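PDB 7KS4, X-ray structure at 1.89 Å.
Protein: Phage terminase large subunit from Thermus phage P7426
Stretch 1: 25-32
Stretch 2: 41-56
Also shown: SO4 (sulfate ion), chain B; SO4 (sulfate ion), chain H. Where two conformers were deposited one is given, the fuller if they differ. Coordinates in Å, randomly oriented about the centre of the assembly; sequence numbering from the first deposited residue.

Stretch 1, residues 25-32: HVQLAIHR
Stretch 2 (41-56) CLGRQSGKSEAASVEA

The most unusual feature of this contact is a short, nearly straight hydrogen bond between two buried side chains: His-31 ND1 donates to Glu-55 OE2 at 2.6 Å, with an N-H...acceptor angle of 176°. Both residues leave their helices sideways to the opposing stretch, and their ends then come nearer. His-31 does so with chi1 -64° (m) and chi2 -49°, Glu-55 with chi1 -68° (m), chi2 -82° (m) and chi3 -26°. The carboxylate oxygen meets the imidazole at its edge, near the ring plane, as an in-plane N-H requires.

Stretch 1 is helical throughout, from His-25 to Arg-32. Stretch 2 enters as the end of a strand, Cys-41 and Leu-42 (phi/psi -133/145 at Leu-42), passes through a type II turn from Gly-43 to Ser-46, and continues as a helix from Lys-48 to Ala-56. The two helices run in similar directions, 31° apart (signed crossing angle -31°), with axes 10.0 Å apart at closest approach. The register of the two stretches is given by the CA pairs Val-26 and Ser-46 (7.9 Å), Gln-27 and Ala-51 (5.8 Å), and His-31 and Glu-55 (7.5 Å).

The tightest backbone pairing lies at Ala-51, whose small side chain points toward stretch 1; Ala-51 CB lies 4.0 Å from Gln-27 CG and 3.8 Å from His-31 NE2. On the same ring, His-31 CE1 approaches Ala-51 O at 3.3 Å, again near the ring plane, and Val-54 CB at 4.1 Å.

One helical turn before His-31, Gln-27 (chi1 -63° m, chi2 168° t, chi3 -44°) reaches the start of the second helix. Gln-27 NE2 donates to Gly-47 O at 3.1 Å and 167°, and Gly-47 O also accepts from Ala-51 N at 3.1 Å, so the amide joins the first turn of that helix without displacing its backbone bond. Gly-47, at the N-cap position, has phi/psi 92/15. An ideal CB on Gly-47 would lie 2.4 Å from Gln-27 NE2, a clash, and would also jam against the preceding carbonyl oxygen; the backbone angles alone call for glycine.

At the strand end the contact becomes apolar. Leu-42 (m, t) directs CD1 to Val-26 CG1 at 3.9 Å and to Ile-30 CD1 at 4.3 Å, with Val-26 in t and Ile-30 in m, t.

Within stretch 2 the turn is braced at Gly-43 O, which accepts from Ser-46 OG at 2.7 Å and, from the helix beyond, Lys-48 NZ at 2.8 Å, besides a weak bond from Ser-46 N at 3.3 Å. Gln-45 takes phi/psi 72/18, the left-handed conformation at the third position of this turn.

Two sulfate ions, probably from the crystallisation liquor, mark exposed residues outside the contact. His-25 ND1 gives sulfate B O1 a very short bond of 2.5 Å, whereas Arg-44 NH1 makes only a weak one to sulfate H O4, 3.0 Å at 123°.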

# COMPACT_ATOMS: atom_id res chain seq x y z
N HIS A 25 12.69 -9.03 -3.11
CA HIS A 25 12.06 -9.70 -4.24
C HIS A 25 10.54 -9.51 -4.22
O HIS A 25 9.93 -9.29 -5.27
CB HIS A 25 12.42 -11.20 -4.26
CG HIS A 25 11.94 -11.97 -3.07
ND1 HIS A 25 12.50 -11.85 -1.82
CD2 HIS A 25 10.97 -12.91 -2.95
CE1 HIS A 25 11.89 -12.67 -0.98
NE2 HIS A 25 10.95 -13.32 -1.64
N VAL A 26 9.93 -9.55 -3.03
CA VAL A 26 8.48 -9.43 -2.96
C VAL A 26 8.04 -7.99 -3.22
O VAL A 26 7.05 -7.75 -3.91
CB VAL A 26 7.94 -9.93 -1.61
CG1 VAL A 26 6.41 -9.97 -1.65
CG2 VAL A 26 8.51 -11.30 -1.30
N GLN A 27 8.76 -7.02 -2.65
CA GLN A 27 8.50 -5.62 -2.95
C GLN A 27 8.66 -5.35 -4.43
O GLN A 27 7.81 -4.69 -5.05
CB GLN A 27 9.44 -4.73 -2.14
CG GLN A 27 9.25 -4.82 -0.65
CD GLN A 27 10.38 -4.16 0.10
OE1 GLN A 27 11.56 -4.34 -0.24
NE2 GLN A 27 10.04 -3.38 1.12
N LEU A 28 9.75 -5.84 -5.02
CA LEU A 28 9.97 -5.65 -6.45
C LEU A 28 8.82 -6.23 -7.26
O LEU A 28 8.36 -5.60 -8.22
CB LEU A 28 11.29 -6.29 -6.86
CG LEU A 28 11.87 -5.91 -8.22
CD1 LEU A 28 12.02 -4.41 -8.37
CD2 LEU A 28 13.21 -6.61 -8.40
N ALA A 29 8.33 -7.41 -6.89
CA ALA A 29 7.21 -7.99 -7.63
C ALA A 29 5.99 -7.09 -7.57
O ALA A 29 5.31 -6.90 -8.59
CB ALA A 29 6.88 -9.38 -7.07
N ILE A 30 5.71 -6.51 -6.40
CA ILE A 30 4.59 -5.57 -6.28
C ILE A 30 4.80 -4.37 -7.19
O ILE A 30 3.88 -3.93 -7.89
CB ILE A 30 4.43 -5.13 -4.81
CG1 ILE A 30 3.97 -6.34 -3.97
CG2 ILE A 30 3.46 -3.94 -4.69
CD1 ILE A 30 3.89 -6.07 -2.48
N HIS A 31 6.02 -3.82 -7.20
CA HIS A 31 6.28 -2.62 -8.00
C HIS A 31 6.22 -2.92 -9.49
O HIS A 31 5.81 -2.06 -10.28
CB HIS A 31 7.65 -2.03 -7.65
CG HIS A 31 7.76 -1.54 -6.25
ND1 HIS A 31 6.82 -0.71 -5.67
CD2 HIS A 31 8.71 -1.74 -5.30
CE1 HIS A 31 7.18 -0.43 -4.43
NE2 HIS A 31 8.32 -1.05 -4.18
N ARG A 32 6.65 -4.11 -9.91
CA ARG A 32 6.61 -4.44 -11.33
C ARG A 32 5.20 -4.72 -11.83
O ARG A 32 4.95 -4.64 -13.03
CB ARG A 32 7.50 -5.65 -11.63
CG ARG A 32 8.99 -5.34 -11.53
CD ARG A 32 9.83 -6.47 -12.11
NE ARG A 32 11.25 -6.28 -11.84
CZ ARG A 32 12.10 -5.63 -12.63
NH1 ARG A 32 11.69 -5.09 -13.77
NH2 ARG A 32 13.37 -5.53 -12.28
N CYS A 41 -0.78 -10.43 0.58
CA CYS A 41 -0.98 -11.11 1.85
C CYS A 41 0.40 -11.55 2.33
O CYS A 41 0.92 -12.56 1.87
CB CYS A 41 -1.93 -12.29 1.70
SG CYS A 41 -2.12 -13.26 3.21
N LEU A 42 0.98 -10.77 3.24
CA LEU A 42 2.36 -10.96 3.66
C LEU A 42 2.43 -10.90 5.18
O LEU A 42 1.68 -10.17 5.83
CB LEU A 42 3.31 -9.90 3.04
CG LEU A 42 3.17 -9.54 1.55
CD1 LEU A 42 4.16 -8.45 1.15
CD2 LEU A 42 3.35 -10.75 0.65
N GLY A 43 3.33 -11.70 5.75
CA GLY A 43 3.53 -11.68 7.18
C GLY A 43 4.21 -10.40 7.64
O GLY A 43 4.67 -9.59 6.85
N ARG A 44 4.26 -10.24 8.96
CA ARG A 44 4.99 -9.11 9.53
C ARG A 44 6.43 -9.11 9.05
O ARG A 44 7.03 -10.16 8.80
CB ARG A 44 4.97 -9.18 11.06
CG ARG A 44 3.59 -9.12 11.65
CD ARG A 44 3.67 -9.16 13.16
NE ARG A 44 2.35 -9.01 13.77
CZ ARG A 44 2.14 -8.97 15.08
NH1 ARG A 44 3.16 -9.06 15.93
NH2 ARG A 44 0.90 -8.83 15.54
N GLN A 45 7.00 -7.90 8.94
CA GLN A 45 8.38 -7.68 8.54
C GLN A 45 8.61 -7.96 7.06
O GLN A 45 9.75 -8.15 6.64
CB GLN A 45 9.35 -8.52 9.39
CG GLN A 45 9.17 -8.32 10.89
CD GLN A 45 10.20 -9.08 11.71
OE1 GLN A 45 10.82 -10.03 11.23
NE2 GLN A 45 10.40 -8.64 12.95
N SER A 46 7.55 -7.99 6.26
CA SER A 46 7.70 -8.31 4.85
C SER A 46 8.00 -7.09 3.98
O SER A 46 8.24 -7.26 2.78
CB SER A 46 6.44 -9.00 4.32
OG SER A 46 6.32 -10.31 4.85
N GLY A 47 7.97 -5.89 4.54
CA GLY A 47 8.24 -4.68 3.78
C GLY A 47 7.00 -4.03 3.19
O GLY A 47 7.14 -3.18 2.30
N LYS A 48 5.82 -4.41 3.66
CA LYS A 48 4.56 -3.88 3.15
C LYS A 48 4.53 -2.36 3.21
O LYS A 48 4.21 -1.69 2.22
CB LYS A 48 3.41 -4.49 3.96
CG LYS A 48 3.14 -5.99 3.68
CD LYS A 48 2.03 -6.66 4.55
CE LYS A 48 2.17 -6.45 6.04
NZ LYS A 48 3.34 -7.15 6.60
N SER A 49 4.87 -1.79 4.37
CA SER A 49 4.77 -0.35 4.58
C SER A 49 5.71 0.41 3.66
O SER A 49 5.33 1.44 3.08
CB SER A 49 5.09 0.02 6.03
OG SER A 49 4.02 -0.23 6.92
N GLU A 50 6.95 -0.06 3.55
CA GLU A 50 7.94 0.65 2.75
C GLU A 50 7.53 0.66 1.28
O GLU A 50 7.60 1.70 0.62
CB GLU A 50 9.32 0.00 2.92
CG GLU A 50 10.46 0.90 2.48
CD GLU A 50 10.67 2.07 3.43
OE1 GLU A 50 10.03 2.08 4.50
OE2 GLU A 50 11.47 2.96 3.09
N ALA A 51 7.13 -0.50 0.76
CA ALA A 51 6.76 -0.60 -0.64
C ALA A 51 5.56 0.29 -0.95
O ALA A 51 5.53 0.97 -1.99
CB ALA A 51 6.45 -2.05 -1.00
N ALA A 52 4.57 0.31 -0.07
CA ALA A 52 3.42 1.17 -0.29
C ALA A 52 3.83 2.64 -0.29
O ALA A 52 3.33 3.43 -1.10
CB ALA A 52 2.35 0.91 0.77
N SER A 53 4.72 3.03 0.62
CA SER A 53 5.14 4.43 0.67
C SER A 53 5.86 4.83 -0.61
O SER A 53 5.64 5.93 -1.13
CB SER A 53 6.03 4.66 1.90
OG SER A 53 7.35 4.18 1.70
N VAL A 54 6.69 3.94 -1.15
CA VAL A 54 7.38 4.23 -2.41
C VAL A 54 6.38 4.45 -3.53
O VAL A 54 6.56 5.34 -4.37
CB VAL A 54 8.38 3.11 -2.74
CG1 VAL A 54 8.97 3.31 -4.14
CG2 VAL A 54 9.48 3.08 -1.69
N GLU A 55 5.33 3.62 -3.59
CA GLU A 55 4.31 3.78 -4.62
C GLU A 55 3.66 5.16 -4.54
O GLU A 55 3.47 5.83 -5.56
CB GLU A 55 3.25 2.68 -4.49
CG GLU A 55 3.75 1.28 -4.83
CD GLU A 55 3.76 1.00 -6.31
OE1 GLU A 55 2.96 1.62 -7.05
OE2 GLU A 55 4.57 0.16 -6.76
N ALA A 56 3.32 5.59 -3.33
CA ALA A 56 2.70 6.90 -3.15
C ALA A 56 3.64 8.03 -3.56
O ALA A 56 3.23 8.97 -4.25
CB ALA A 56 2.26 7.07 -1.69
S SO4 B . 15.96 -10.69 -1.44
O1 SO4 B . 14.58 -10.81 -0.98
O2 SO4 B . 16.63 -9.63 -0.69
O3 SO4 B . 16.66 -11.95 -1.24
O4 SO4 B . 15.97 -10.37 -2.87
S SO4 H . 6.00 -8.49 17.96
O1 SO4 H . 6.75 -8.93 19.13
O2 SO4 H . 6.68 -7.35 17.34
O3 SO4 H . 4.66 -8.10 18.37
O4 SO4 H . 5.93 -9.57 16.98